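Local coordinates for protein acetone carboxylase alpha subunit (Xanthobacter autotrophicus Py2, PDB 5M45) that forms the alpha subunit of a multi-chain carboxylase and belongs to the hydantoinase B/oxoprolinase family, at residues 355-360 against 372-377; 99-104 against 110-115; 730-733 against 737-740. All coordinates share one frame; numbering follows the deposited sequence.

Interaction 1: 355-360 against 372-377; sequences GIWVMM and DGAAYG. With AE4 (3,6,9,12,15-pentaoxaheptadecan-1-ol), chain P.
Trp357 and Met360, one helical turn apart, close on the methyl group of Ala374. The Trp357 side chain leaves helix 349-361 with CG anti to the backbone N (chi1 175°), which carries the indole across to the short, weakly bonded helix 373-376. Its CB points toward that helix. Trp357 CD1 and NE1 both lie 3.9 Å from Ala374 CB, and the methyl sits at the ring edge, near its plane. Trp357 CD1 is also 4.0 Å from the backbone N of Ala375, which sits obliquely to the ring. Trp357 NE1 gives its N-H to the carbonyl of Asn371, a bond that probably helps fix the indole. Met360 reaches Ala374 with its terminal methyl: its chain bends at the last torsion (chi3 71°), and Met360 CE stops 3.8 Å from Ala374 CB. The next two residues, Ala375 and Tyr376, line the pocket of bound AE4. One short helix thus faces helix 349-361 with Ala374 and the ligand with its neighbours. Ala375 CB lies 3.8 Å from AE4 C14, which also sits over one face of the Tyr376 ring. Helix 349-361 packs on helix 401-422 through Ile356 and Met359, Leu275 of helix 257-282 touches Met360 and Ala374, and Trp357 meets Val112 of helix 111-124.

Interaction 2: 99-104 against 110-115; sequences GDSLLT and IHVGTM
Val112 turns both of its methyl groups to strand 101-104, one to Ser101 and one to Thr104. Val112 CG1 lies 3.2 Å from Ser101 OG. Val112 CG2 is 3.4 Å from Thr104 OG1. The touching atoms are thus methyls against hydroxyl oxygens and the carbons beside them. Ser101 and Thr104 both point their CB at the helix. The hydroxyl of Thr104, anti to its own backbone N (chi1 -174°), has its polar partner in Thr93 OG1 on the next strand. The Ser101 backbone N is hydrogen-bonded to Asp372 OD2, which probably helps fix this end of the strand. On the helix side, the first turn is held by the bond from Met115 N to His111 O, 3.0 Å. His111 ND1 and Thr114 OG1 are hydrogen-bonded at 2.8 Å, and either could be the donor. The carbonyl of Val112 accepts a bond from Tyr95 OH. Gly113, next in the turn, belongs to the pocket of bound 3,6,9,12,15-pentaoxaheptadecan-1-ol. The contact sets the start of helix 111-124 against strand 101-104, the outermost within this chain of its antiparallel sheet, beside strand 90-95, with Trp357 of helix 349-361 touching Val112.

Interaction 3: 730-733 against 737-740; sequences KDFR and DLPD. Unlike the reference sequence in segment 737-740: Asp737 (reference Ser).
Leu738 N donates to Arg733 O, a 2.9 Å bond that is nearly straight at 167° and lies in the carbonyl plane. It is the 6→1 backbone bond of a Schellman motif that ends helix 726-735. Asp737, which differs from the reference sequence, takes positive phi (52°) as the first residue to leave the helix. A water joins the two sides again: it accepts from Arg733 NH1 at 3.0 Å and donates to Leu738 O and to Asp740 OD1, the latter at 2.7 Å. A second water donates to Leu738 O and, weakly, to Arg733 O. The Arg733 chain runs extended from CG to NE and brings NH1 to 3.3 Å from Pro739 O, at the edge of the guanidinium and in its plane. Asp740 OD1 is 4.5 Å from Arg733 NH1 and well out of that plane. No N-H points at it, so any attraction is probably a weak charge effect, bridged by the first water. The same guanidinium forms a salt bridge with Glu729 through NE and bonds Trp742 O through NH2. Leu738 CD1 sits 3.6 Å from Phe732 CE1, oblique to the ring. Phe718, Phe722 and Trp736 also meet that ring, and Ile705 of helix 694-706 touches both Phe732 and Leu738.

Overall arrangement
From the N terminus, interaction 2 comes first: 99-104 meets 110-115 and closes a short connection from strand 101-104, outermost in its sheet within this chain, into helix 111-124. Interaction 1 follows far along the chain, where 355-360 meets 372-377 across an 11-residue link between helix 349-361 and helix 373-376. Interaction 3 joins the last turn of helix 726-735 to the loop that follows. The three lie in series; none nests or crosses. Interactions 1 and 2 touch. A probable hydrogen bond from Tyr376 OH to Asp100 OD1 (2.6 Å) ties the loop just before strand 101-104 to helix 373-376. Another, Asp372 OD2 to Ser101 N, reaches the strand. Interaction 3 stands apart, its centre about 36 Å from that of interaction 1.

Interaction 1: 355-360 against 372-377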
loop_
_atom_site.group_PDB
_atom_site.type_symbol
_atom_site.label_atom_id
_atom_site.label_comp_id
_atom_site.label_asym_id
_atom_site.label_seq_id
_atom_site.Cartn_x
_atom_site.Cartn_y
_atom_site.Cartn_z
ATOM N N GLY A 355 18.766 16.911 -7.384
ATOM C CA GLY A 355 18.581 18.218 -6.769
ATOM C C GLY A 355 19.791 19.147 -6.877
ATOM O O GLY A 355 19.634 20.374 -7.006
ATOM N N ILE A 356 21.004 18.579 -6.806
ATOM C CA ILE A 356 22.216 19.376 -7.059
ATOM C C ILE A 356 22.189 19.904 -8.505
ATOM O O ILE A 356 22.553 21.076 -8.753
ATOM C CB ILE A 356 23.500 18.593 -6.733
ATOM C CG1 ILE A 356 23.562 18.275 -5.227
ATOM C CG2 ILE A 356 24.769 19.398 -7.160
ATOM C CD1 ILE A 356 24.599 17.202 -4.835
ATOM N N TRP A 357 21.732 19.065 -9.438
ATOM C CA TRP A 357 21.558 19.448 -10.852
ATOM C C TRP A 357 20.549 20.594 -10.980
ATOM O O TRP A 357 20.822 21.568 -11.687
ATOM C CB TRP A 357 21.204 18.218 -11.711
ATOM C CG TRP A 357 20.897 18.505 -13.142
ATOM C CD1 TRP A 357 21.771 18.509 -14.176
ATOM C CD2 TRP A 357 19.625 18.850 -13.690
ATOM N NE1 TRP A 357 21.120 18.814 -15.361
ATOM C CE2 TRP A 357 19.790 19.011 -15.083
ATOM C CE3 TRP A 357 18.334 18.978 -13.149
ATOM C CZ2 TRP A 357 18.716 19.321 -15.936
ATOM C CZ3 TRP A 357 17.278 19.296 -13.973
ATOM C CH2 TRP A 357 17.479 19.481 -15.357
ATOM N N VAL A 358 19.437 20.522 -10.235
ATOM C CA VAL A 358 18.452 21.623 -10.186
ATOM C C VAL A 358 19.111 22.945 -9.758
ATOM O O VAL A 358 18.919 23.986 -10.412
ATOM C CB VAL A 358 17.236 21.260 -9.281
ATOM C CG1 VAL A 358 16.316 22.465 -9.087
ATOM C CG2 VAL A 358 16.432 20.101 -9.895
ATOM N N MET A 359 19.903 22.896 -8.680
ATOM C CA MET A 359 20.643 24.076 -8.248
ATOM C C MET A 359 21.551 24.615 -9.354
ATOM O O MET A 359 21.560 25.850 -9.599
ATOM C CB MET A 359 21.459 23.812 -6.980
ATOM C CG MET A 359 22.288 25.023 -6.591
ATOM S SD MET A 359 23.776 24.680 -5.701
ATOM C CE MET A 359 24.711 23.739 -6.865
ATOM N N MET A 360 22.297 23.736 -10.019
ATOM C CA MET A 360 23.108 24.144 -11.170
ATOM C C MET A 360 22.324 24.907 -12.260
ATOM O O MET A 360 22.818 25.901 -12.787
ATOM C CB MET A 360 23.817 22.951 -11.835
ATOM C CG MET A 360 24.883 22.259 -10.977
ATOM S SD MET A 360 25.335 20.599 -11.582
ATOM C CE MET A 360 26.182 20.987 -12.995
ATOM N N ASP A 372 20.451 16.040 -19.200
ATOM C CA ASP A 372 21.352 15.207 -18.391
ATOM C C ASP A 372 22.854 15.407 -18.637
ATOM O O ASP A 372 23.668 14.873 -17.872
ATOM C CB ASP A 372 20.983 13.706 -18.543
ATOM C CG ASP A 372 19.704 13.346 -17.816
ATOM O OD1 ASP A 372 19.303 14.087 -16.854
ATOM O OD2 ASP A 372 19.022 12.339 -18.176
ATOM N N GLY A 373 23.229 16.178 -19.666
ATOM C CA GLY A 373 24.641 16.433 -19.960
ATOM C C GLY A 373 25.461 16.906 -18.750
ATOM O O GLY A 373 26.568 16.363 -18.479
ATOM N N ALA A 374 24.897 17.870 -18.010
ATOM C CA ALA A 374 25.560 18.403 -16.824
ATOM C C ALA A 374 25.759 17.367 -15.691
ATOM O O ALA A 374 26.738 17.453 -14.936
ATOM C CB ALA A 374 24.824 19.645 -16.311
ATOM N N ALA A 375 24.893 16.363 -15.590
ATOM C CA ALA A 375 25.142 15.262 -14.623
ATOM C C ALA A 375 26.361 14.445 -15.012
ATOM O O ALA A 375 27.148 14.074 -14.136
ATOM C CB ALA A 375 23.933 14.343 -14.490
ATOM N N TYR A 376 26.528 14.160 -16.310
ATOM C CA TYR A 376 27.732 13.471 -16.799
ATOM C C TYR A 376 29.019 14.309 -16.564
ATOM O O TYR A 376 30.114 13.752 -16.505
ATOM C CB TYR A 376 27.607 13.031 -18.287
ATOM C CG TYR A 376 26.625 11.881 -18.511
ATOM C CD1 TYR A 376 27.001 10.575 -18.211
ATOM C CD2 TYR A 376 25.307 12.094 -18.938
ATOM C CE1 TYR A 376 26.112 9.527 -18.360
ATOM C CE2 TYR A 376 24.418 11.045 -19.108
ATOM C CZ TYR A 376 24.820 9.755 -18.810
ATOM O OH TYR A 376 23.949 8.693 -18.925
ATOM N N GLY A 377 28.911 15.632 -16.414
ATOM C CA GLY A 377 30.071 16.477 -16.154
ATOM C C GLY A 377 30.376 16.742 -14.688
ATOM O O GLY A 377 31.217 17.570 -14.390
HETATM C C2 AE4 P . 33.832 7.825 -13.304
HETATM C C3 AE4 P . 32.934 6.823 -14.028
HETATM O O4 AE4 P . 32.301 7.469 -15.138
HETATM C C5 AE4 P . 31.797 6.596 -16.160
HETATM C C6 AE4 P . 30.601 7.237 -16.875
HETATM O O7 AE4 P . 29.357 6.592 -16.557
HETATM C C8 AE4 P . 28.914 6.865 -15.219
HETATM C C9 AE4 P . 27.644 6.080 -14.943
HETATM C C11 AE4 P . 26.030 7.663 -14.111
HETATM O O10 AE4 P . 26.516 6.911 -15.220
HETATM C C12 AE4 P . 25.774 9.091 -14.559
HETATM O O13 AE4 P . 24.467 9.214 -15.125
HETATM C C14 AE4 P . 23.964 10.539 -15.018
HETATM C C15 AE4 P . 22.666 10.666 -15.808
HETATM O O16 AE4 P . 21.637 9.982 -15.095
HETATM C C17 AE4 P . 20.806 10.823 -14.303
HETATM C C18 AE4 P . 19.662 9.969 -13.770
HETATM O O19 AE4 P . 18.943 9.373 -14.874
#

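Interaction 2: 99-104 against 110-115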
loop_
_atom_site.group_PDB
_atom_site.type_symbol
_atom_site.label_atom_id
_atom_site.label_comp_id
_atom_site.label_asym_id
_atom_site.label_seq_id
_atom_site.Cartn_x
_atom_site.Cartn_y
_atom_site.Cartn_z
ATOM N N GLY A 99 17.388 6.393 -21.963
ATOM C CA GLY A 99 16.860 7.083 -20.780
ATOM C C GLY A 99 17.551 8.380 -20.348
ATOM O O GLY A 99 17.318 8.860 -19.245
ATOM N N ASP A 100 18.412 8.942 -21.199
ATOM C CA ASP A 100 19.003 10.248 -20.947
ATOM C C ASP A 100 18.140 11.385 -21.531
ATOM O O ASP A 100 17.709 11.307 -22.669
ATOM C CB ASP A 100 20.406 10.297 -21.535
ATOM C CG ASP A 100 21.354 9.312 -20.842
ATOM O OD1 ASP A 100 21.521 9.484 -19.596
ATOM O OD2 ASP A 100 21.940 8.440 -21.511
ATOM N N SER A 101 17.906 12.438 -20.748
ATOM C CA SER A 101 17.035 13.546 -21.177
ATOM C C SER A 101 17.735 14.417 -22.202
ATOM O O SER A 101 18.954 14.655 -22.084
ATOM C CB SER A 101 16.585 14.407 -19.986
ATOM O OG SER A 101 17.691 15.061 -19.380
ATOM N N LEU A 102 16.982 14.842 -23.217
ATOM C CA LEU A 102 17.427 15.789 -24.245
ATOM C C LEU A 102 16.946 17.228 -23.976
ATOM O O LEU A 102 17.674 18.169 -24.210
ATOM C CB LEU A 102 16.771 15.477 -25.601
ATOM C CG LEU A 102 16.787 14.376 -26.588
ATOM C CD1 LEU A 102 16.282 13.058 -26.076
ATOM C CD2 LEU A 102 15.913 14.849 -27.763
ATOM N N LEU A 103 15.665 17.373 -23.630
ATOM C CA LEU A 103 14.991 18.671 -23.403
ATOM C C LEU A 103 13.882 18.489 -22.350
ATOM O O LEU A 103 13.295 17.381 -22.198
ATOM C CB LEU A 103 14.335 19.168 -24.703
ATOM C CG LEU A 103 15.296 19.562 -25.830
ATOM C CD1 LEU A 103 14.627 19.787 -27.151
ATOM C CD2 LEU A 103 16.064 20.830 -25.489
ATOM N N THR A 104 13.509 19.592 -21.702
ATOM C CA THR A 104 12.461 19.561 -20.673
ATOM C C THR A 104 11.687 20.870 -20.602
ATOM O O THR A 104 12.219 21.920 -20.914
ATOM C CB THR A 104 13.089 19.201 -19.283
ATOM O OG1 THR A 104 12.092 19.026 -18.291
ATOM C CG2 THR A 104 14.063 20.251 -18.835
ATOM N N ILE A 110 13.488 18.432 -10.923
ATOM C CA ILE A 110 14.202 17.314 -10.257
ATOM C C ILE A 110 13.818 15.984 -10.899
ATOM O O ILE A 110 14.605 15.034 -10.909
ATOM C CB ILE A 110 13.980 17.302 -8.703
ATOM C CG1 ILE A 110 15.063 16.468 -7.999
ATOM C CG2 ILE A 110 12.577 16.803 -8.342
ATOM C CD1 ILE A 110 15.123 16.701 -6.504
ATOM N N HIS A 111 12.617 15.914 -11.476
ATOM C CA HIS A 111 12.126 14.679 -12.089
ATOM C C HIS A 111 12.677 14.381 -13.473
ATOM O O HIS A 111 12.461 13.279 -14.000
ATOM C CB HIS A 111 10.591 14.634 -12.030
ATOM C CG HIS A 111 10.078 14.662 -10.629
ATOM N ND1 HIS A 111 10.144 13.568 -9.793
ATOM C CD2 HIS A 111 9.569 15.668 -9.882
ATOM C CE1 HIS A 111 9.676 13.898 -8.606
ATOM N NE2 HIS A 111 9.313 15.168 -8.637
ATOM N N VAL A 112 13.442 15.303 -14.047
ATOM C CA VAL A 112 14.262 15.001 -15.230
ATOM C C VAL A 112 15.145 13.776 -14.868
ATOM O O VAL A 112 15.138 12.762 -15.584
ATOM C CB VAL A 112 15.112 16.213 -15.695
ATOM C CG1 VAL A 112 16.140 15.808 -16.727
ATOM C CG2 VAL A 112 14.232 17.339 -16.229
ATOM N N GLY A 113 15.825 13.855 -13.714
ATOM C CA GLY A 113 16.660 12.763 -13.210
ATOM C C GLY A 113 15.906 11.556 -12.695
ATOM O O GLY A 113 16.272 10.430 -13.018
ATOM N N THR A 114 14.843 11.759 -11.892
ATOM C CA THR A 114 14.087 10.603 -11.315
ATOM C C THR A 114 13.409 9.743 -12.395
ATOM O O THR A 114 13.483 8.514 -12.351
ATOM C CB THR A 114 13.042 11.003 -10.272
ATOM O OG1 THR A 114 12.005 11.750 -10.908
ATOM C CG2 THR A 114 13.646 11.837 -9.179
ATOM N N MET A 115 12.791 10.358 -13.387
ATOM C CA MET A 115 12.066 9.598 -14.454
ATOM C C MET A 115 13.071 8.875 -15.383
ATOM O O MET A 115 12.822 7.735 -15.813
ATOM C CB MET A 115 11.110 10.495 -15.250
ATOM C CG MET A 115 9.899 10.967 -14.441
ATOM S SD MET A 115 8.646 11.954 -15.339
ATOM C CE MET A 115 9.545 13.400 -15.821
#

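Interaction 3: 730-733 against 737-740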
loop_
_atom_site.group_PDB
_atom_site.type_symbol
_atom_site.label_atom_id
_atom_site.label_comp_id
_atom_site.label_asym_id
_atom_site.label_seq_id
_atom_site.Cartn_x
_atom_site.Cartn_y
_atom_site.Cartn_z
ATOM N N LYS A 730 38.622 10.763 11.834
ATOM C CA LYS A 730 40.024 11.131 11.886
ATOM C C LYS A 730 40.255 12.670 11.898
ATOM O O LYS A 730 41.050 13.174 12.702
ATOM C CB LYS A 730 40.776 10.438 10.743
ATOM C CG LYS A 730 42.249 10.847 10.614
ATOM C CD LYS A 730 42.860 10.103 9.423
ATOM C CE LYS A 730 44.190 10.663 8.975
ATOM N NZ LYS A 730 45.149 10.641 10.114
ATOM N N ASP A 731 39.546 13.389 11.030
ATOM C CA ASP A 731 39.544 14.885 10.968
ATOM C C ASP A 731 39.138 15.509 12.324
ATOM O O ASP A 731 39.788 16.429 12.813
ATOM C CB ASP A 731 38.540 15.351 9.865
ATOM C CG ASP A 731 38.583 16.811 9.478
ATOM O OD1 ASP A 731 39.551 17.475 9.917
ATOM O OD2 ASP A 731 37.635 17.282 8.667
ATOM N N PHE A 732 38.043 15.024 12.891
ATOM C CA PHE A 732 37.527 15.519 14.183
ATOM C C PHE A 732 38.527 15.294 15.330
ATOM O O PHE A 732 38.782 16.203 16.115
ATOM C CB PHE A 732 36.220 14.792 14.490
ATOM C CG PHE A 732 35.501 15.258 15.729
ATOM C CD1 PHE A 732 35.737 14.649 16.966
ATOM C CD2 PHE A 732 34.504 16.243 15.647
ATOM C CE1 PHE A 732 35.041 15.040 18.103
ATOM C CE2 PHE A 732 33.812 16.654 16.790
ATOM C CZ PHE A 732 34.083 16.054 18.010
ATOM N N ARG A 733 39.093 14.092 15.408
ATOM C CA ARG A 733 40.084 13.754 16.442
ATOM C C ARG A 733 41.329 14.612 16.331
ATOM O O ARG A 733 41.877 15.025 17.354
ATOM C CB ARG A 733 40.513 12.257 16.403
ATOM C CG ARG A 733 39.427 11.288 16.842
ATOM C CD ARG A 733 39.819 9.829 16.614
ATOM N NE ARG A 733 38.870 8.907 17.224
ATOM C CZ ARG A 733 38.841 8.535 18.505
ATOM N NH1 ARG A 733 39.735 8.973 19.381
ATOM N NH2 ARG A 733 37.868 7.706 18.937
ATOM N N ASP A 737 42.445 17.462 18.945
ATOM C CA ASP A 737 43.610 16.847 19.636
ATOM C C ASP A 737 43.160 15.813 20.674
ATOM O O ASP A 737 43.553 15.867 21.842
ATOM C CB ASP A 737 44.467 17.961 20.225
ATOM C CG ASP A 737 45.783 17.470 20.818
ATOM O OD1 ASP A 737 46.396 16.533 20.270
ATOM O OD2 ASP A 737 46.236 18.057 21.857
ATOM N N LEU A 738 42.288 14.898 20.265
ATOM C CA LEU A 738 41.709 13.905 21.197
ATOM C C LEU A 738 42.606 12.667 21.286
ATOM O O LEU A 738 43.115 12.216 20.284
ATOM C CB LEU A 738 40.293 13.494 20.784
ATOM C CG LEU A 738 39.314 14.683 20.642
ATOM C CD1 LEU A 738 37.998 14.241 20.031
ATOM C CD2 LEU A 738 39.069 15.368 21.982
ATOM N N PRO A 739 42.785 12.112 22.499
ATOM C CA PRO A 739 43.547 10.892 22.630
ATOM C C PRO A 739 42.775 9.662 22.086
ATOM O O PRO A 739 41.537 9.672 22.027
ATOM C CB PRO A 739 43.714 10.771 24.141
ATOM C CG PRO A 739 42.462 11.354 24.692
ATOM C CD PRO A 739 42.171 12.503 23.780
ATOM N N ASP A 740 43.516 8.623 21.713
ATOM C CA ASP A 740 42.917 7.361 21.280
ATOM C C ASP A 740 42.039 6.663 22.323
ATOM O O ASP A 740 41.136 5.912 21.946
ATOM C CB ASP A 740 43.986 6.381 20.740
ATOM C CG ASP A 740 44.608 6.850 19.423
ATOM O OD1 ASP A 740 44.041 7.735 18.753
ATOM O OD2 ASP A 740 45.687 6.343 19.065
HETATM O O HOH W 1 42.477 9.910 18.802
HETATM O O HOH W 2 44.594 13.036 17.580
#